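Local coordinates for protein epoxide hydrolase (Aspergillus niger, PDB 3G02) that probably opens epoxides by adding water to give diols, as an alpha/beta-hydrolase-fold enzyme, here in a variant evolved for enantioselectivity, at residues A[63-66]-A[67-70]. The protein carries 9 engineered substitutions. Residues are numbered along the deposited sequence; the frame is centred on the assembly and turned at random. Where two conformers were deposited one is given.
Sequences TTMR and EKWL
Trp69 N donates to Met65 O at 2.8 Å, the shortest of four successive i to i+4 bonds that mark two turns of regular alpha-helix. Lys68 N reaches Thr64 O at 2.9 Å, Glu67 N bonds Thr63 O, and Leu70 N bonds Arg66 O through a more bent N-H...O angle of 145°. One turn apart, the side chains of Arg66 and Leu70 run side by side. With Arg66 CG anti to the backbone N (chi1 -180°) and the chain extended as far as NE, the guanidinium is carried out from the helix, and Leu70 CD1 lies over one of its faces, 4.0 Å from Arg66 CZ and offset toward the rim. The rotation of that flat group is further fixed by Val36 O, bonded to NE, and Arg37 O, bonded to NH2. Thr64 and Lys68 make a second, aliphatic pair: the extended lysine chain slants toward the preceding turn and runs alongside the threonine, Lys68 CE meeting Thr64 CG2 at 4.0 Å, while Thr64 OG1 bonds Glu60 O. Met65 and Trp69 turn inward, both touching helices 271-284 and 292-304, and Trp69 NE1 bonds Ser300 OG of the latter; Arg66, Trp69 and Leu70 tie helix 59-71 to helix 26-38.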
ATOM      1  N   THR A  63       4.458   5.189 -18.551  0.50 10.67           N
ATOM      2  CA  THR A  63       4.667   4.756 -19.934  0.50 10.91           C
ATOM      3  C   THR A  63       6.010   5.264 -20.458  0.50 11.23           C
ATOM      4  O   THR A  63       6.808   4.491 -21.000  0.50 11.10           O
ATOM      5  CB  THR A  63       3.530   5.262 -20.856  0.50 10.92           C
ATOM      6  OG1 THR A  63       2.263   4.846 -20.332  0.50 10.79           O
ATOM      7  CG2 THR A  63       3.689   4.730 -22.286  0.50 10.65           C
ATOM      8  N   THR A  64       6.246   6.562 -20.279  1.00 11.41           N
ATOM      9  CA  THR A  64       7.474   7.229 -20.730  1.00 12.38           C
ATOM     10  C   THR A  64       8.709   6.673 -20.020  1.00 12.05           C
ATOM     11  O   THR A  64       9.738   6.429 -20.651  1.00 12.43           O
ATOM     12  CB  THR A  64       7.384   8.760 -20.534  1.00 12.76           C
ATOM     13  OG1 THR A  64       6.314   9.275 -21.337  1.00 15.10           O
ATOM     14  CG2 THR A  64       8.689   9.453 -20.939  1.00 13.72           C
ATOM     15  N   MET A  65       8.599   6.456 -18.713  1.00 11.56           N
ATOM     16  CA  MET A  65       9.718   5.910 -17.944  1.00 11.07           C
ATOM     17  C   MET A  65      10.036   4.469 -18.318  1.00 11.21           C
ATOM     18  O   MET A  65      11.208   4.086 -18.355  1.00 10.43           O
ATOM     19  CB  MET A  65       9.452   6.023 -16.442  1.00 11.02           C
ATOM     20  CG  MET A  65       9.471   7.450 -15.934  1.00 11.04           C
ATOM     21  SD  MET A  65      11.113   8.196 -15.968  1.00 11.69           S
ATOM     22  CE  MET A  65      11.856   7.489 -14.498  1.00 11.14           C
ATOM     23  N   ARG A  66       8.999   3.674 -18.599  1.00 11.35           N
ATOM     24  CA  ARG A  66       9.188   2.297 -19.058  1.00 12.48           C
ATOM     25  C   ARG A  66       9.944   2.270 -20.383  1.00 12.68           C
ATOM     26  O   ARG A  66      10.868   1.476 -20.557  1.00 12.24           O
ATOM     27  CB  ARG A  66       7.846   1.569 -19.195  1.00 12.39           C
ATOM     28  CG  ARG A  66       7.985   0.126 -19.666  1.00 13.72           C
ATOM     29  CD  ARG A  66       6.640  -0.570 -19.787  1.00 13.97           C
ATOM     30  NE  ARG A  66       6.763  -1.843 -20.494  1.00 16.76           N
ATOM     31  CZ  ARG A  66       6.745  -1.966 -21.820  1.00 17.63           C
ATOM     32  NH1 ARG A  66       6.601  -0.897 -22.595  1.00 18.32           N
ATOM     33  NH2 ARG A  66       6.870  -3.161 -22.375  1.00 18.77           N
ATOM     34  N   GLU A  67       9.555   3.153 -21.298  1.00 13.38           N
ATOM     35  CA  GLU A  67      10.238   3.268 -22.586  1.00 14.34           C
ATOM     36  C   GLU A  67      11.694   3.699 -22.429  1.00 14.06           C
ATOM     37  O   GLU A  67      12.588   3.128 -23.065  1.00 14.13           O
ATOM     38  CB  GLU A  67       9.490   4.220 -23.521  1.00 14.86           C
ATOM     39  CG  GLU A  67       8.800   3.508 -24.673  1.00 18.81           C
ATOM     40  CD  GLU A  67       9.773   2.709 -25.532  1.00 21.65           C
ATOM     41  OE1 GLU A  67       9.676   1.465 -25.530  1.00 23.59           O
ATOM     42  OE2 GLU A  67      10.645   3.320 -26.192  1.00 25.02           O
ATOM     43  N   LYS A  68      11.923   4.698 -21.578  1.00 13.70           N
ATOM     44  CA  LYS A  68      13.275   5.162 -21.256  1.00 13.78           C
ATOM     45  C   LYS A  68      14.127   4.041 -20.662  1.00 13.46           C
ATOM     46  O   LYS A  68      15.288   3.862 -21.037  1.00 13.32           O
ATOM     47  CB  LYS A  68      13.227   6.357 -20.298  1.00 13.75           C
ATOM     48  CG  LYS A  68      12.832   7.674 -20.958  1.00 14.78           C
ATOM     49  CD  LYS A  68      12.870   8.832 -19.973  1.00 14.90           C
ATOM     50  CE  LYS A  68      12.576  10.154 -20.669  1.00 17.40           C
ATOM     51  NZ  LYS A  68      12.479  11.277 -19.694  1.00 19.67           N
ATOM     52  N   TRP A  69      13.541   3.275 -19.746  1.00 13.08           N
ATOM     53  CA  TRP A  69      14.239   2.174 -19.094  1.00 13.11           C
ATOM     54  C   TRP A  69      14.672   1.113 -20.108  1.00 14.01           C
ATOM     55  O   TRP A  69      15.741   0.514 -19.980  1.00 14.18           O
ATOM     56  CB  TRP A  69      13.327   1.541 -18.045  1.00 11.97           C
ATOM     57  CG  TRP A  69      14.023   1.007 -16.841  1.00 10.74           C
ATOM     58  CD1 TRP A  69      15.370   0.858 -16.652  1.00 10.06           C
ATOM     59  CD2 TRP A  69      13.395   0.521 -15.653  1.00  9.73           C
ATOM     60  NE1 TRP A  69      15.616   0.324 -15.409  1.00  9.33           N
ATOM     61  CE2 TRP A  69      14.418   0.103 -14.777  1.00  9.47           C
ATOM     62  CE3 TRP A  69      12.061   0.401 -15.243  1.00  9.86           C
ATOM     63  CZ2 TRP A  69      14.148  -0.422 -13.511  1.00  9.97           C
ATOM     64  CZ3 TRP A  69      11.792  -0.124 -13.991  1.00  9.94           C
ATOM     65  CH2 TRP A  69      12.828  -0.524 -13.138  1.00 10.18           C
ATOM     66  N   LEU A  70      13.833   0.891 -21.115  1.00 15.29           N
ATOM     67  CA  LEU A  70      14.114  -0.100 -22.153  1.00 16.76           C
ATOM     68  C   LEU A  70      15.113   0.357 -23.217  1.00 17.52           C
ATOM     69  O   LEU A  70      16.018  -0.401 -23.588  1.00 18.19           O
ATOM     70  CB  LEU A  70      12.816  -0.525 -22.843  1.00 16.82           C
ATOM     71  CG  LEU A  70      11.895  -1.511 -22.134  1.00 17.13           C
ATOM     72  CD1 LEU A  70      10.545  -1.557 -22.837  1.00 18.25           C
ATOM     73  CD2 LEU A  70      12.522  -2.902 -22.051  1.00 18.90           C
TER